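Local structure of vanadium-dependent haloperoxidase (4CIT) at residues I295-A300 with F312-A317; M139-E142 with L148-D151; T49-H54 with D128-L133. The protein probably uses bound vanadate and hydrogen peroxide to oxidise iodide, as a bacterial vanadium-dependent iodoperoxidase of the PAP2 superfamily. All coordinates share one frame; numbering follows the deposited sequence.

From the N terminus, helix 38-55 is the first to be engaged: contact 3 sets its residues 49-54 against the start of helix 128-144, closing a loop of 73 residues, about half of them helical. Helix 128-144 then runs on to contact 2, where its far end meets helix 146-167 across a gap of only five residues. Much later, contact 1 joins the antiparallel neighbours 288-302 and 307-335. The three loops follow one another in series, with none enclosing or crossing another. Helix 128-144 links contacts 3 and 2, whose centres lie about 22 Å apart, and helix 38-55 also supplies polar partners to contact 1.

Contact 1 of 3, residues I295-A300 with F312-A317; sequences IAKIAA and FAYTKA
The Tyr314 ring carries this contact. At its edge, in the ring plane, lies the carbonyl oxygen of Ala296, 3.8 Å from Tyr314 CE1; Lys297 N and the methyl of Ala300 come up obliquely, neither squarely over a face nor at the rim. The CB of Ala296 points to the opposing helix and rests 4.0 Å from Tyr314 CD1, so one side of the ring, CD1 and CE1, runs along the alanine while its tip reaches further on. CG stands opposite the carbonyl carbon (chi1 -60°), and a chi2 of -9° turns the CD1 edge of the ring toward helix 288-302. The hydroxyl ends over the backbone of Lys297, with Tyr314 OH 3.3 Å from Lys297 CA and 3.5 Å from Lys297 CB. This is the packing of an antiparallel helix pair in the mainly helical fold of the vanadium haloperoxidases: helices 288-302 and 307-335 follow each other in the chain, and their segment axes approach to 10.0 Å at 156°. Small residues, Ala296 and Ala300, make room for the tyrosine, and Ala300 CB sits 4.1 Å from Tyr314 OH. The hydroxyl finds its strong polar partner on helix 38-55, bonding to Asp42 OD1, with a weak bond to Arg301. Lys297 extends from its backbone with CG anti to N, bends at chi3, and carries NZ to a salt bridge with Asp46 on that same helix. A leucine at Tyr314 would probably leave Asp42 without its hydroxyl mate and open a gap beside Ala296 and Lys297. The O of Ala296 is meanwhile engaged along its own helix, accepting Ala300 N at 3.0 Å.

Contact 2 of 3, residues M139-E142 with L148-D151; sequences MVWE and LFSD
This is an aromatic and aliphatic contact at the tight joint between two consecutive helices, where the end of helix 128-144 meets the start of helix 146-167 far from the centre of the mainly helical chain, about 32 Å out from it to the centre of the contact. The connection is so short that the two helices pack at their joint, with the CA atoms of Glu142 and Phe149 only 5.6 Å apart. Phe149 is the wedge: CG anti to its own backbone N (chi1 163°) sends the ring back across the joint, where one face lies over Glu142 N. Along one side of the ring, Phe149 CD1 meets Trp141 CB at 3.8 Å, and the indole and phenyl side chains cross at about a right angle. On the other side the stem of Glu142 runs past, its CB 3.7 Å from Phe149 CD2, with the carboxylate nearly parallel to the phenyl plane (5°). Tyr138 adds an edge-to-face ring contact to Phe149, while Trp141 also packs on Ile34 and Ile36 in the N-terminal loop. At the indole, the touch is made edge-on, Phe149 CE1 sitting in the ring plane 4.0 Å from Trp141 CE3.

Contact 3 of 3, residues T49-H54 with D128-L133; sequences TEIMIH and DRMESL
An antiparallel helix pair of the mainly helical fold is joined here: helix 38-55 lies against the first turns of helix 128-144, the segment axes 10.4 Å apart at closest and at 161°. Two layers make the contact, one buried and one exposed. In the buried layer Ile51 sets its CD1 against the base of Arg129, 3.5 Å from Arg129 CB, and equally close to the backbone N of Met130. Ile51 CG1 stands beside its own backbone N and anti to the carbonyl carbon (chi1 -58°), which directs the longer branch across the gap. Met130 is modelled in two conformers, so its side chain's touch on Ile51 is doubtful.

In the outer layer Arg129 stretches out straight from CG to NE and lays its guanidinium flat on the His54 imidazole, centres 3.8 Å apart and planes 15° from parallel. Arg129 NH1 lies over one face, offset toward the rim, 3.6 Å from His54 CG, while NH2 sits near His54 CE1 at the same separation. The carbonyl of Arg129 is taken by Arg47 NH1 on helix 38-55, a further, polar tie between these helices.

The guanidinium N-H groups lie in its own plane, so in this stack they point roughly parallel to the imidazole and not into it, and a positive charge resting on the imidazole would probably disfavour its protonation.

Contact 1 of 3, residues I295-A300 with F312-A317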
loop_
_atom_site.group_PDB
_atom_site.type_symbol
_atom_site.label_atom_id
_atom_site.label_comp_id
_atom_site.label_asym_id
_atom_site.label_seq_id
_atom_site.Cartn_x
_atom_site.Cartn_y
_atom_site.Cartn_z
ATOM N N ILE A 295 7.122 5.964 3.605
ATOM C CA ILE A 295 8.509 5.954 3.136
ATOM C C ILE A 295 8.647 6.714 1.821
ATOM O O ILE A 295 9.649 7.467 1.692
ATOM C CB ILE A 295 9.022 4.502 2.990
ATOM C CG1 ILE A 295 9.001 3.863 4.386
ATOM C CG2 ILE A 295 10.363 4.399 2.293
ATOM C CD1 ILE A 295 9.312 2.423 4.432
ATOM N N ALA A 296 7.639 6.628 0.958
ATOM C CA ALA A 296 7.688 7.428 -0.268
ATOM C C ALA A 296 7.711 8.922 0.030
ATOM O O ALA A 296 8.435 9.679 -0.596
ATOM C CB ALA A 296 6.542 7.108 -1.131
ATOM N N LYS A 297 6.931 9.330 1.004
ATOM C CA LYS A 297 6.923 10.713 1.456
ATOM C C LYS A 297 8.269 11.184 2.009
ATOM O O LYS A 297 8.776 12.278 1.673
ATOM C CB LYS A 297 5.809 10.875 2.508
ATOM C CG LYS A 297 5.844 12.280 3.167
ATOM C CD LYS A 297 4.755 12.578 4.241
ATOM C CE LYS A 297 4.648 11.544 5.382
ATOM N NZ LYS A 297 3.564 11.881 6.398
ATOM N N ILE A 298 8.867 10.366 2.883
ATOM C CA ILE A 298 10.169 10.635 3.445
ATOM C C ILE A 298 11.209 10.904 2.375
ATOM O O ILE A 298 11.974 11.923 2.449
ATOM C CB ILE A 298 10.630 9.514 4.409
ATOM C CG1 ILE A 298 9.790 9.568 5.655
ATOM C CG2 ILE A 298 12.066 9.748 4.799
ATOM C CD1 ILE A 298 9.883 8.337 6.553
ATOM N N ALA A 299 11.190 10.082 1.329
ATOM C CA ALA A 299 12.137 10.169 0.228
ATOM C C ALA A 299 11.862 11.412 -0.609
ATOM O O ALA A 299 12.774 12.108 -1.026
ATOM C CB ALA A 299 12.056 8.944 -0.664
ATOM N N ALA A 300 10.608 11.664 -0.910
ATOM C CA ALA A 300 10.286 12.842 -1.649
ATOM C C ALA A 300 10.629 14.139 -0.908
ATOM O O ALA A 300 11.078 15.091 -1.529
ATOM C CB ALA A 300 8.835 12.865 -2.029
ATOM N N PHE A 312 4.323 12.014 -9.166
ATOM C CA PHE A 312 4.872 10.950 -9.925
ATOM C C PHE A 312 5.308 9.787 -9.046
ATOM O O PHE A 312 4.919 8.648 -9.304
ATOM C CB PHE A 312 6.034 11.523 -10.695
ATOM C CG PHE A 312 6.960 10.540 -11.306
ATOM C CD1 PHE A 312 6.666 9.913 -12.463
ATOM C CD2 PHE A 312 8.221 10.367 -10.764
ATOM C CE1 PHE A 312 7.582 9.022 -13.045
ATOM C CE2 PHE A 312 9.150 9.555 -11.368
ATOM C CZ PHE A 312 8.829 8.838 -12.472
ATOM N N ALA A 313 6.070 10.054 -8.050
ATOM C CA ALA A 313 6.549 9.019 -7.231
ATOM C C ALA A 313 5.414 8.276 -6.450
ATOM O O ALA A 313 5.348 6.999 -6.377
ATOM C CB ALA A 313 7.575 9.532 -6.276
ATOM N N TYR A 314 4.513 9.083 -5.857
ATOM C CA TYR A 314 3.420 8.488 -5.112
ATOM C C TYR A 314 2.489 7.667 -6.006
ATOM O O TYR A 314 1.943 6.641 -5.604
ATOM C CB TYR A 314 2.573 9.522 -4.364
ATOM C CG TYR A 314 3.255 10.340 -3.357
ATOM C CD1 TYR A 314 4.528 10.094 -2.954
ATOM C CD2 TYR A 314 2.578 11.354 -2.729
ATOM C CE1 TYR A 314 5.127 10.875 -1.953
ATOM C CE2 TYR A 314 3.140 12.122 -1.707
ATOM C CZ TYR A 314 4.456 11.887 -1.361
ATOM O OH TYR A 314 5.101 12.703 -0.439
ATOM N N THR A 315 2.284 8.115 -7.242
ATOM C CA THR A 315 1.443 7.416 -8.152
ATOM C C THR A 315 2.006 6.148 -8.627
ATOM O O THR A 315 1.325 5.087 -8.584
ATOM C CB THR A 315 1.062 8.353 -9.318
ATOM O OG1 THR A 315 0.445 9.530 -8.747
ATOM C CG2 THR A 315 0.031 7.671 -10.184
ATOM N N LYS A 316 3.283 6.164 -9.010
ATOM C CA LYS A 316 3.898 4.926 -9.460
ATOM C C LYS A 316 3.925 3.890 -8.268
ATOM O O LYS A 316 3.621 2.704 -8.500
ATOM C CB LYS A 316 5.270 5.198 -10.058
ATOM C CG LYS A 316 5.777 4.074 -10.921
ATOM C CD LYS A 316 7.169 4.307 -11.514
ATOM C CE LYS A 316 7.326 5.495 -12.392
ATOM N NZ LYS A 316 8.578 5.437 -13.244
ATOM N N ALA A 317 4.217 4.344 -7.088
ATOM C CA ALA A 317 4.282 3.469 -5.873
ATOM C C ALA A 317 2.926 2.898 -5.485
ATOM O O ALA A 317 2.774 1.658 -5.249
ATOM C CB ALA A 317 4.947 4.133 -4.701
#

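Contact 2 of 3, residues M139-E142 with L148-D151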
loop_
_atom_site.group_PDB
_atom_site.type_symbol
_atom_site.label_atom_id
_atom_site.label_comp_id
_atom_site.label_asym_id
_atom_site.label_seq_id
_atom_site.Cartn_x
_atom_site.Cartn_y
_atom_site.Cartn_z
ATOM N N MET A 139 -11.031 27.523 2.649
ATOM C CA MET A 139 -11.308 28.842 3.230
ATOM C C MET A 139 -10.154 29.798 3.011
ATOM O O MET A 139 -10.350 30.981 2.649
ATOM C CB MET A 139 -11.660 28.688 4.772
ATOM C CG MET A 139 -11.931 29.989 5.403
ATOM S SD MET A 139 -12.137 29.741 7.268
ATOM C CE MET A 139 -13.599 28.856 7.139
ATOM N N VAL A 140 -8.901 29.321 3.102
ATOM C CA VAL A 140 -7.766 30.191 2.919
ATOM C C VAL A 140 -7.639 30.505 1.436
ATOM O O VAL A 140 -7.369 31.644 1.027
ATOM C CB VAL A 140 -6.479 29.503 3.384
ATOM C CG1 VAL A 140 -5.250 30.330 2.934
ATOM C CG2 VAL A 140 -6.503 29.434 4.891
ATOM N N TRP A 141 -7.820 29.481 0.591
ATOM C CA TRP A 141 -7.642 29.727 -0.841
ATOM C C TRP A 141 -8.668 30.711 -1.376
ATOM O O TRP A 141 -8.297 31.602 -2.188
ATOM C CB TRP A 141 -7.798 28.398 -1.603
ATOM C CG TRP A 141 -6.699 27.430 -1.387
ATOM C CD1 TRP A 141 -5.448 27.673 -0.964
ATOM C CD2 TRP A 141 -6.801 25.970 -1.573
ATOM N NE1 TRP A 141 -4.740 26.450 -0.849
ATOM C CE2 TRP A 141 -5.548 25.415 -1.228
ATOM C CE3 TRP A 141 -7.834 25.123 -1.953
ATOM C CZ2 TRP A 141 -5.282 24.033 -1.329
ATOM C CZ3 TRP A 141 -7.563 23.719 -2.087
ATOM C CH2 TRP A 141 -6.289 23.207 -1.741
ATOM N N GLU A 142 -9.915 30.498 -0.994
ATOM C CA GLU A 142 -11.080 31.282 -1.431
ATOM C C GLU A 142 -10.880 32.684 -0.943
ATOM O O GLU A 142 -11.194 33.655 -1.677
ATOM C CB GLU A 142 -12.436 30.776 -0.921
ATOM C CG GLU A 142 -13.611 31.444 -1.618
ATOM C CD GLU A 142 -14.964 31.112 -0.999
ATOM O OE1 GLU A 142 -15.115 30.052 -0.339
ATOM O OE2 GLU A 142 -15.908 31.900 -1.199
ATOM N N LEU A 148 -9.642 32.465 -8.960
ATOM C CA LEU A 148 -8.703 31.409 -9.217
ATOM C C LEU A 148 -9.147 30.115 -8.480
ATOM O O LEU A 148 -9.036 28.991 -9.046
ATOM C CB LEU A 148 -7.332 31.812 -8.764
ATOM C CG LEU A 148 -6.251 30.763 -9.008
ATOM C CD1 LEU A 148 -6.108 30.457 -10.493
ATOM C CD2 LEU A 148 -4.934 31.254 -8.412
ATOM N N PHE A 149 -9.568 30.251 -7.239
ATOM C CA PHE A 149 -10.026 29.119 -6.443
ATOM C C PHE A 149 -11.224 28.457 -7.061
ATOM O O PHE A 149 -11.201 27.250 -7.303
ATOM C CB PHE A 149 -10.351 29.527 -5.008
ATOM C CG PHE A 149 -11.200 28.532 -4.257
ATOM C CD1 PHE A 149 -10.643 27.303 -3.859
ATOM C CD2 PHE A 149 -12.552 28.751 -3.985
ATOM C CE1 PHE A 149 -11.423 26.375 -3.169
ATOM C CE2 PHE A 149 -13.342 27.761 -3.378
ATOM C CZ PHE A 149 -12.743 26.629 -2.922
ATOM N N SER A 150 -12.232 29.247 -7.426
ATOM C CA SER A 150 -13.424 28.713 -8.021
ATOM C C SER A 150 -13.165 27.904 -9.333
ATOM O O SER A 150 -13.695 26.755 -9.536
ATOM C CB SER A 150 -14.413 29.863 -8.348
ATOM O OG SER A 150 -15.595 29.229 -8.839
ATOM N N ASP A 151 -12.364 28.495 -10.225
ATOM C CA ASP A 151 -12.109 27.900 -11.556
ATOM C C ASP A 151 -11.273 26.655 -11.378
ATOM O O ASP A 151 -11.496 25.634 -12.046
ATOM C CB ASP A 151 -11.381 28.871 -12.487
ATOM C CG ASP A 151 -12.327 30.064 -12.947
ATOM O OD1 ASP A 151 -13.538 29.892 -12.908
ATOM O OD2 ASP A 151 -11.813 31.082 -13.322
#

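Contact 3 of 3, residues T49-H54 with D128-L133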
loop_
_atom_site.group_PDB
_atom_site.type_symbol
_atom_site.label_atom_id
_atom_site.label_comp_id
_atom_site.label_asym_id
_atom_site.label_seq_id
_atom_site.Cartn_x
_atom_site.Cartn_y
_atom_site.Cartn_z
ATOM N N THR A 49 -5.067 8.419 5.730
ATOM C CA THR A 49 -4.418 7.410 6.534
ATOM C C THR A 49 -5.069 7.291 7.913
ATOM O O THR A 49 -5.420 6.146 8.426
ATOM C CB THR A 49 -2.880 7.603 6.585
ATOM O OG1 THR A 49 -2.326 7.415 5.270
ATOM C CG2 THR A 49 -2.241 6.580 7.429
ATOM N N GLU A 50 -5.217 8.424 8.540
ATOM C CA GLU A 50 -5.837 8.474 9.880
ATOM C C GLU A 50 -7.281 7.983 9.859
ATOM O O GLU A 50 -7.681 7.167 10.707
ATOM C CB GLU A 50 -5.806 9.897 10.417
ATOM C CG GLU A 50 -4.420 10.398 10.694
ATOM C CD GLU A 50 -4.335 11.944 10.669
ATOM O OE1 GLU A 50 -5.376 12.628 10.576
ATOM O OE2 GLU A 50 -3.210 12.493 10.711
ATOM N N ILE A 51 -8.019 8.363 8.828
ATOM C CA ILE A 51 -9.397 7.952 8.707
ATOM C C ILE A 51 -9.521 6.438 8.496
ATOM O O ILE A 51 -10.427 5.787 9.034
ATOM C CB ILE A 51 -10.112 8.718 7.592
ATOM C CG1 ILE A 51 -10.024 10.234 7.912
ATOM C CG2 ILE A 51 -11.544 8.154 7.368
ATOM C CD1 ILE A 51 -10.634 11.100 6.786
ATOM N N MET A 52 -8.615 5.886 7.690
ATOM C CA MET A 52 -8.526 4.451 7.466
ATOM C C MET A 52 -8.414 3.616 8.707
ATOM O O MET A 52 -9.076 2.569 8.804
ATOM C CB MET A 52 -7.342 4.120 6.506
ATOM C CG MET A 52 -7.789 4.179 5.050
ATOM S SD MET A 52 -6.405 3.495 4.000
ATOM C CE MET A 52 -4.981 4.168 4.690
ATOM N N ILE A 53 -7.597 4.085 9.614
ATOM C CA ILE A 53 -7.447 3.478 10.935
ATOM C C ILE A 53 -8.776 3.524 11.656
ATOM O O ILE A 53 -9.348 2.481 12.064
ATOM C CB ILE A 53 -6.462 4.193 11.807
ATOM C CG1 ILE A 53 -5.061 4.183 11.178
ATOM C CG2 ILE A 53 -6.404 3.506 13.182
ATOM C CD1 ILE A 53 -4.097 5.060 11.952
ATOM N N HIS A 54 -9.326 4.728 11.742
ATOM C CA HIS A 54 -10.623 4.877 12.379
ATOM C C HIS A 54 -11.743 3.975 11.805
ATOM O O HIS A 54 -12.542 3.378 12.598
ATOM C CB HIS A 54 -11.049 6.377 12.398
ATOM C CG HIS A 54 -12.385 6.565 13.000
ATOM N ND1 HIS A 54 -12.600 6.480 14.363
ATOM C CD2 HIS A 54 -13.606 6.703 12.433
ATOM C CE1 HIS A 54 -13.885 6.642 14.614
ATOM N NE2 HIS A 54 -14.519 6.782 13.464
ATOM N N ASP A 128 -16.859 13.192 6.689
ATOM C CA ASP A 128 -16.760 14.440 7.420
ATOM C C ASP A 128 -15.343 14.786 7.866
ATOM O O ASP A 128 -14.977 15.976 8.008
ATOM C CB ASP A 128 -17.766 14.477 8.581
ATOM C CG ASP A 128 -17.437 13.513 9.686
ATOM O OD1 ASP A 128 -16.925 12.395 9.453
ATOM O OD2 ASP A 128 -17.797 13.861 10.820
ATOM N N ARG A 129 -14.536 13.754 8.089
ATOM C CA ARG A 129 -13.160 13.950 8.473
ATOM C C ARG A 129 -12.262 14.352 7.338
ATOM O O ARG A 129 -11.260 14.937 7.591
ATOM C CB ARG A 129 -12.590 12.721 9.191
ATOM C CG ARG A 129 -13.449 12.362 10.416
ATOM C CD ARG A 129 -12.883 11.137 11.149
ATOM N NE ARG A 129 -13.622 10.869 12.389
ATOM C CZ ARG A 129 -13.063 10.379 13.514
ATOM N NH1 ARG A 129 -11.780 10.026 13.578
ATOM N NH2 ARG A 129 -13.812 10.251 14.593
ATOM N N MET A 130 -12.581 13.977 6.105
ATOM C CA MET A 130 -11.872 14.604 4.932
ATOM C C MET A 130 -12.432 15.979 4.667
ATOM O O MET A 130 -11.684 16.880 4.325
ATOM C CB MET A 130 -11.981 13.803 3.663
ATOM C CG MET A 130 -11.141 12.555 3.530
ATOM S SD MET A 130 -9.358 12.760 3.534
ATOM C CE MET A 130 -9.184 14.169 2.430
ATOM N N GLU A 131 -13.747 16.129 4.772
ATOM C CA GLU A 131 -14.349 17.417 4.478
ATOM C C GLU A 131 -13.781 18.511 5.396
ATOM O O GLU A 131 -13.681 19.644 4.983
ATOM C CB GLU A 131 -15.866 17.346 4.600
ATOM C CG GLU A 131 -16.490 16.546 3.479
ATOM C CD GLU A 131 -17.956 16.160 3.772
ATOM O OE1 GLU A 131 -18.453 16.276 4.936
ATOM O OE2 GLU A 131 -18.586 15.724 2.850
ATOM N N SER A 132 -13.434 18.196 6.657
ATOM C CA SER A 132 -12.870 19.193 7.552
ATOM C C SER A 132 -11.523 19.686 7.063
ATOM O O SER A 132 -11.238 20.904 7.115
ATOM C CB SER A 132 -12.786 18.743 9.058
ATOM O OG SER A 132 -12.046 17.534 9.028
ATOM N N LEU A 133 -10.696 18.783 6.554
ATOM C CA LEU A 133 -9.370 19.155 6.085
ATOM C C LEU A 133 -9.563 20.024 4.817
ATOM O O LEU A 133 -8.976 21.107 4.692
ATOM C CB LEU A 133 -8.580 17.933 5.640
ATOM C CG LEU A 133 -7.266 18.244 4.879
ATOM C CD1 LEU A 133 -6.306 18.938 5.798
ATOM C CD2 LEU A 133 -6.635 16.986 4.295
#